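Local coordinates for protein acidocalcisomal pyrophosphatase (Trypanosoma cruzi, PDB 5CUV) that probably hydrolyses inorganic diphosphate to phosphate with the help of bound magnesium ions, at residues A[159-164]-A[209-214]; A[312-317]-A[339-344]. One frame throughout, in Å; residues are numbered along the deposited sequence.

Overall arrangement
The two contacts follow one another along the chain. Interaction 1 comes first and joins the loop 159-164, which leads into strand 166-173, to residues 209-214 around the short strand 212-213. Interaction 2 joins residues 312-317 of strand 310-323 to the loop 339-344, within the pyrophosphatase family region. Their centres lie about 24 Å apart and their nearest atoms about 9 Å apart, so they do not touch. Bound D-malate relates them: its pocket draws Arg213 from a strand at the subunit interface in interaction 1 and Lys314 from the mixed sheet in interaction 2. Interaction 1 lies against the second subunit, and interaction 2 has neighbours from three other subunits of the tetramer.

Interaction 1. Residues A[159-164]-A[209-214]; sequences FAVPYH and RDLVRT. With MLT (D-malate), chain C.
The backbones of 159-164 and 209-214 stay well apart, with the CA atoms of Val161 and Leu211 9.1 Å from each other, and side chains bridge the gap. Leu211 is the hub. Its CG is anti to the backbone N (chi1 -164°), and its CD2 methyl meets two residues. The edge of the Tyr163 ring receives it near the ring plane, with Tyr163 CE2 3.5 Å from Leu211 CD2, and the two side chains reach each other tip to tip. Val161 and Leu211 run past one another, pointing opposite ways, with Val161 CG2 3.8 Å from Leu211 CD2. Phe159 crosses Leu211 obliquely, with Phe159 CE2 4.1 Å from Leu211 CG. The edge of the same ring meets Val212 CG2, while Val161 CG2 sits over the centre of one ring face. An inverse gamma turn centred on Ala160 brings Phe159 and Val161 together in this way. Arg213, which takes no part in this packing, extends toward D-malate, its NH2 3.5 Å from O2 of the ligand. Val212 and Arg213 pair in parallel with a strand of the second subunit, and Tyr163 of that subunit hydrogen-bonds Pro162 O. No hydrogen bond crosses between the two segments, so they are joined by apolar packing, mostly on Leu211 just before the intersubunit strand.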
loop_
_atom_site.group_PDB
_atom_site.type_symbol
_atom_site.label_atom_id
_atom_site.label_comp_id
_atom_site.label_asym_id
_atom_site.label_seq_id
_atom_site.Cartn_x
_atom_site.Cartn_y
_atom_site.Cartn_z
ATOM N N PHE A 159 -33.403 17.187 0.218
ATOM C CA PHE A 159 -33.107 16.821 -1.160
ATOM C C PHE A 159 -33.574 15.360 -1.095
ATOM O O PHE A 159 -32.785 14.404 -1.056
ATOM C CB PHE A 159 -31.583 16.996 -1.341
ATOM C CG PHE A 159 -30.985 16.368 -2.580
ATOM C CD1 PHE A 159 -31.495 16.623 -3.857
ATOM C CD2 PHE A 159 -29.827 15.589 -2.470
ATOM C CE1 PHE A 159 -30.848 16.113 -5.012
ATOM C CE2 PHE A 159 -29.182 15.080 -3.605
ATOM C CZ PHE A 159 -29.693 15.343 -4.880
ATOM N N ALA A 160 -34.900 15.239 -0.998
ATOM C CA ALA A 160 -35.610 13.956 -0.911
ATOM C C ALA A 160 -35.546 13.313 -2.277
ATOM O O ALA A 160 -36.462 13.442 -3.095
ATOM C CB ALA A 160 -37.085 14.170 -0.486
ATOM N N VAL A 161 -34.444 12.613 -2.507
ATOM C CA VAL A 161 -34.219 11.978 -3.775
ATOM C C VAL A 161 -33.926 10.510 -3.607
ATOM O O VAL A 161 -32.771 10.108 -3.488
ATOM C CB VAL A 161 -33.072 12.667 -4.464
ATOM C CG1 VAL A 161 -33.476 14.134 -4.741
ATOM C CG2 VAL A 161 -31.842 12.617 -3.570
ATOM N N PRO A 162 -34.992 9.686 -3.590
ATOM C CA PRO A 162 -35.014 8.221 -3.442
ATOM C C PRO A 162 -34.712 7.446 -4.748
ATOM O O PRO A 162 -34.814 7.987 -5.852
ATOM C CB PRO A 162 -36.433 7.975 -2.965
ATOM C CG PRO A 162 -37.182 8.957 -3.803
ATOM C CD PRO A 162 -36.374 10.205 -3.608
ATOM N N TYR A 163 -34.350 6.179 -4.631
ATOM C CA TYR A 163 -34.080 5.415 -5.844
ATOM C C TYR A 163 -33.652 3.988 -5.606
ATOM O O TYR A 163 -32.902 3.681 -4.663
ATOM C CB TYR A 163 -33.005 6.099 -6.698
ATOM C CG TYR A 163 -31.625 6.148 -6.069
ATOM C CD1 TYR A 163 -30.734 5.073 -6.195
ATOM C CD2 TYR A 163 -31.197 7.295 -5.382
ATOM C CE1 TYR A 163 -29.438 5.140 -5.656
ATOM C CE2 TYR A 163 -29.909 7.380 -4.840
ATOM C CZ TYR A 163 -29.031 6.304 -4.982
ATOM O OH TYR A 163 -27.746 6.427 -4.492
ATOM N N HIS A 164 -34.120 3.111 -6.479
ATOM C CA HIS A 164 -33.736 1.733 -6.342
ATOM C C HIS A 164 -32.347 1.644 -6.931
ATOM O O HIS A 164 -32.121 2.037 -8.090
ATOM C CB HIS A 164 -34.735 0.845 -7.082
ATOM C CG HIS A 164 -36.055 0.726 -6.383
ATOM N ND1 HIS A 164 -36.652 1.793 -5.736
ATOM C CD2 HIS A 164 -36.883 -0.332 -6.207
ATOM C CE1 HIS A 164 -37.786 1.392 -5.188
ATOM N NE2 HIS A 164 -37.950 0.108 -5.459
ATOM N N ARG A 209 -20.956 8.400 -10.737
ATOM C CA ARG A 209 -21.327 9.553 -9.972
ATOM C C ARG A 209 -21.959 9.459 -8.615
ATOM O O ARG A 209 -22.976 8.855 -8.460
ATOM C CB ARG A 209 -22.223 10.433 -10.832
ATOM C CG ARG A 209 -21.478 11.454 -11.649
ATOM C CD ARG A 209 -22.485 12.381 -12.308
ATOM N NE ARG A 209 -22.184 12.596 -13.724
ATOM C CZ ARG A 209 -23.094 12.543 -14.693
ATOM N NH1 ARG A 209 -24.371 12.280 -14.383
ATOM N NH2 ARG A 209 -22.716 12.734 -15.966
ATOM N N ASP A 210 -21.362 10.127 -7.644
ATOM C CA ASP A 210 -21.921 10.168 -6.306
ATOM C C ASP A 210 -23.016 11.219 -6.206
ATOM O O ASP A 210 -22.801 12.370 -6.571
ATOM C CB ASP A 210 -20.840 10.492 -5.296
ATOM C CG ASP A 210 -19.855 9.353 -5.145
ATOM O OD1 ASP A 210 -20.373 8.206 -4.967
ATOM O OD2 ASP A 210 -18.599 9.587 -5.210
ATOM N N LEU A 211 -24.178 10.795 -5.713
ATOM C CA LEU A 211 -25.326 11.634 -5.516
ATOM C C LEU A 211 -24.939 12.834 -4.701
ATOM O O LEU A 211 -25.371 13.966 -4.994
ATOM C CB LEU A 211 -26.389 10.854 -4.789
ATOM C CG LEU A 211 -27.811 11.446 -4.818
ATOM C CD1 LEU A 211 -28.347 11.588 -6.259
ATOM C CD2 LEU A 211 -28.715 10.514 -3.970
ATOM N N VAL A 212 -24.123 12.598 -3.678
ATOM C CA VAL A 212 -23.613 13.685 -2.839
ATOM C C VAL A 212 -22.142 13.368 -2.722
ATOM O O VAL A 212 -21.740 12.476 -1.963
ATOM C CB VAL A 212 -24.299 13.723 -1.420
ATOM C CG1 VAL A 212 -23.675 14.758 -0.539
ATOM C CG2 VAL A 212 -25.765 14.058 -1.579
ATOM N N ARG A 213 -21.343 14.090 -3.500
ATOM C CA ARG A 213 -19.920 13.885 -3.550
ATOM C C ARG A 213 -19.225 14.467 -2.330
ATOM O O ARG A 213 -19.271 15.677 -2.136
ATOM C CB ARG A 213 -19.386 14.519 -4.809
ATOM C CG ARG A 213 -17.912 14.322 -5.015
ATOM C CD ARG A 213 -17.524 14.638 -6.444
ATOM N NE ARG A 213 -16.207 14.086 -6.728
ATOM C CZ ARG A 213 -15.066 14.725 -6.519
ATOM N NH1 ARG A 213 -15.055 15.969 -6.026
ATOM N NH2 ARG A 213 -13.937 14.084 -6.775
ATOM N N THR A 214 -18.555 13.624 -1.546
ATOM C CA THR A 214 -17.889 14.066 -0.338
ATOM C C THR A 214 -16.410 14.389 -0.461
ATOM O O THR A 214 -15.877 15.116 0.364
ATOM C CB THR A 214 -18.083 13.031 0.815
ATOM O OG1 THR A 214 -17.585 11.753 0.416
ATOM C CG2 THR A 214 -19.540 12.871 1.152
HETATM C C1 MLT C . -13.604 10.542 -8.035
HETATM O O1 MLT C . -14.450 10.171 -7.217
HETATM O O2 MLT C . -13.937 11.288 -8.947
HETATM C C2 MLT C . -12.157 10.077 -7.919
HETATM O O3 MLT C . -11.929 9.225 -6.787
HETATM C C3 MLT C . -11.186 11.280 -7.947
HETATM C C4 MLT C . -9.729 10.827 -7.765
HETATM O O4 MLT C . -9.455 9.661 -7.595
HETATM O O5 MLT C . -8.737 11.731 -7.782
#

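Interaction 2. Residues A[312-317]-A[339-344]; sequences AVKVLG and PICRFL
A lysine from strand 310-323 of the mixed pyrophosphatase sheet reaches into the short 3-10 turn 341-343 that follows strand 326-335. In strand 310-323 a classic beta bulge sets Leu316 and Gly317 against Ile332 of the neighbouring strand. Lys314 lines the D-malate pocket and lies beside Asn222 and His336. Its CB points toward the turn and its CG is anti to the backbone N (chi1 -180°). The chain then bends at chi3 (-84°), which swings the ammonium group to the carbonyl of Cys341, where the turn starts, and to that of Leu344, just past its end. NZ donates to Cys341 O at 2.8 Å and to Leu344 O at 2.9 Å. It approaches both oxygens from above the carbonyl plane, not along a lone pair. Cys341 O also accepts from Leu344 N, so one oxygen serves the turn and the lysine together. Two carbonyl oxygens thus grip the charged end of a buried side chain, and their partial negative charge would be expected to stabilise its protonated form. Cys341 SG, itself anti to the backbone N, lies alongside the lysine chain, 3.5 Å from Lys314 CE.

Two residues further along the strand, Leu316 also points toward the turn. Val350 of helix 350-353 packs against both Leu316 and Leu344, which continues the apolar layer beyond the contact. Arg342 and Phe343 turn their CB atoms away from the strand, and Arg342 CG rests over the centre of the Phe343 ring. That ring stacks on Phe343 of the fourth subunit. Between the two leucines, Leu316 CD2 meets Leu344 CB at 4.1 Å.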
loop_
_atom_site.group_PDB
_atom_site.type_symbol
_atom_site.label_atom_id
_atom_site.label_comp_id
_atom_site.label_asym_id
_atom_site.label_seq_id
_atom_site.Cartn_x
_atom_site.Cartn_y
_atom_site.Cartn_z
ATOM N N ALA A 312 -14.578 0.423 -11.545
ATOM C CA ALA A 312 -14.264 1.828 -11.618
ATOM C C ALA A 312 -12.751 2.111 -11.862
ATOM O O ALA A 312 -11.835 1.576 -11.165
ATOM C CB ALA A 312 -14.718 2.521 -10.360
ATOM N N VAL A 313 -12.489 2.988 -12.836
ATOM C CA VAL A 313 -11.119 3.346 -13.140
ATOM C C VAL A 313 -10.882 4.849 -13.130
ATOM O O VAL A 313 -11.801 5.676 -13.171
ATOM C CB VAL A 313 -10.691 2.780 -14.511
ATOM C CG1 VAL A 313 -10.785 1.261 -14.515
ATOM C CG2 VAL A 313 -11.604 3.373 -15.616
ATOM N N LYS A 314 -9.609 5.190 -13.077
ATOM C CA LYS A 314 -9.179 6.570 -13.046
ATOM C C LYS A 314 -8.441 6.736 -14.375
ATOM O O LYS A 314 -7.577 5.976 -14.676
ATOM C CB LYS A 314 -8.260 6.775 -11.842
ATOM C CG LYS A 314 -7.750 8.221 -11.725
ATOM C CD LYS A 314 -6.423 8.368 -10.958
ATOM C CE LYS A 314 -6.637 8.420 -9.473
ATOM N NZ LYS A 314 -5.339 8.778 -8.804
ATOM N N VAL A 315 -8.817 7.708 -15.179
ATOM C CA VAL A 315 -8.231 7.973 -16.506
ATOM C C VAL A 315 -6.927 8.757 -16.332
ATOM O O VAL A 315 -6.917 9.800 -15.698
ATOM C CB VAL A 315 -9.216 8.843 -17.377
ATOM C CG1 VAL A 315 -8.534 9.255 -18.610
ATOM C CG2 VAL A 315 -10.492 8.069 -17.743
ATOM N N LEU A 316 -5.835 8.250 -16.890
ATOM C CA LEU A 316 -4.544 8.900 -16.764
ATOM C C LEU A 316 -4.065 9.563 -18.027
ATOM O O LEU A 316 -3.302 10.507 -17.951
ATOM C CB LEU A 316 -3.490 7.905 -16.332
ATOM C CG LEU A 316 -3.863 7.275 -14.990
ATOM C CD1 LEU A 316 -3.100 5.923 -14.849
ATOM C CD2 LEU A 316 -3.606 8.319 -13.790
ATOM N N GLY A 317 -4.467 9.070 -19.193
ATOM C CA GLY A 317 -4.000 9.701 -20.411
ATOM C C GLY A 317 -4.547 8.961 -21.619
ATOM O O GLY A 317 -5.490 8.158 -21.522
ATOM N N PRO A 339 -3.469 -0.799 -5.460
ATOM C CA PRO A 339 -2.731 -0.158 -4.368
ATOM C C PRO A 339 -2.011 1.134 -4.724
ATOM O O PRO A 339 -1.777 1.924 -3.835
ATOM C CB PRO A 339 -1.760 -1.240 -3.916
ATOM C CG PRO A 339 -2.477 -2.474 -4.280
ATOM C CD PRO A 339 -3.044 -2.198 -5.617
ATOM N N ILE A 340 -1.630 1.357 -5.983
ATOM C CA ILE A 340 -0.949 2.616 -6.280
ATOM C C ILE A 340 -1.802 3.718 -6.920
ATOM O O ILE A 340 -1.344 4.816 -7.143
ATOM C CB ILE A 340 0.341 2.434 -7.169
ATOM C CG1 ILE A 340 0.020 1.753 -8.470
ATOM C CG2 ILE A 340 1.391 1.693 -6.436
ATOM C CD1 ILE A 340 1.033 2.168 -9.510
ATOM N N CYS A 341 -3.032 3.407 -7.258
ATOM C CA CYS A 341 -3.916 4.383 -7.853
ATOM C C CYS A 341 -3.809 5.772 -7.255
ATOM O O CYS A 341 -3.631 6.739 -7.973
ATOM C CB CYS A 341 -5.360 3.924 -7.711
ATOM S SG CYS A 341 -6.454 5.066 -8.483
ATOM N N ARG A 342 -3.896 5.854 -5.931
ATOM C CA ARG A 342 -3.850 7.133 -5.241
ATOM C C ARG A 342 -2.576 7.963 -5.400
ATOM O O ARG A 342 -2.571 9.147 -5.080
ATOM C CB ARG A 342 -4.201 6.920 -3.765
ATOM C CG ARG A 342 -3.060 7.054 -2.766
ATOM C CD ARG A 342 -2.987 8.483 -2.278
ATOM N NE ARG A 342 -2.241 8.622 -1.034
ATOM C CZ ARG A 342 -2.605 8.064 0.117
ATOM N NH1 ARG A 342 -3.707 7.319 0.189
ATOM N NH2 ARG A 342 -1.872 8.275 1.199
ATOM N N PHE A 343 -1.507 7.361 -5.909
ATOM C CA PHE A 343 -0.259 8.063 -6.167
ATOM C C PHE A 343 -0.111 8.357 -7.656
ATOM O O PHE A 343 0.723 9.141 -8.040
ATOM C CB PHE A 343 0.913 7.240 -5.698
ATOM C CG PHE A 343 0.810 6.842 -4.271
ATOM C CD1 PHE A 343 1.030 7.769 -3.267
ATOM C CD2 PHE A 343 0.449 5.530 -3.923
ATOM C CE1 PHE A 343 0.893 7.403 -1.919
ATOM C CE2 PHE A 343 0.306 5.151 -2.579
ATOM C CZ PHE A 343 0.530 6.089 -1.573
ATOM N N LEU A 344 -0.918 7.731 -8.504
ATOM C CA LEU A 344 -0.859 8.037 -9.924
ATOM C C LEU A 344 -1.787 9.216 -10.234
ATOM O O LEU A 344 -2.978 9.023 -10.487
ATOM C CB LEU A 344 -1.304 6.839 -10.715
ATOM C CG LEU A 344 -0.304 5.705 -10.728
ATOM C CD1 LEU A 344 -0.869 4.521 -11.491
ATOM C CD2 LEU A 344 0.964 6.194 -11.391
#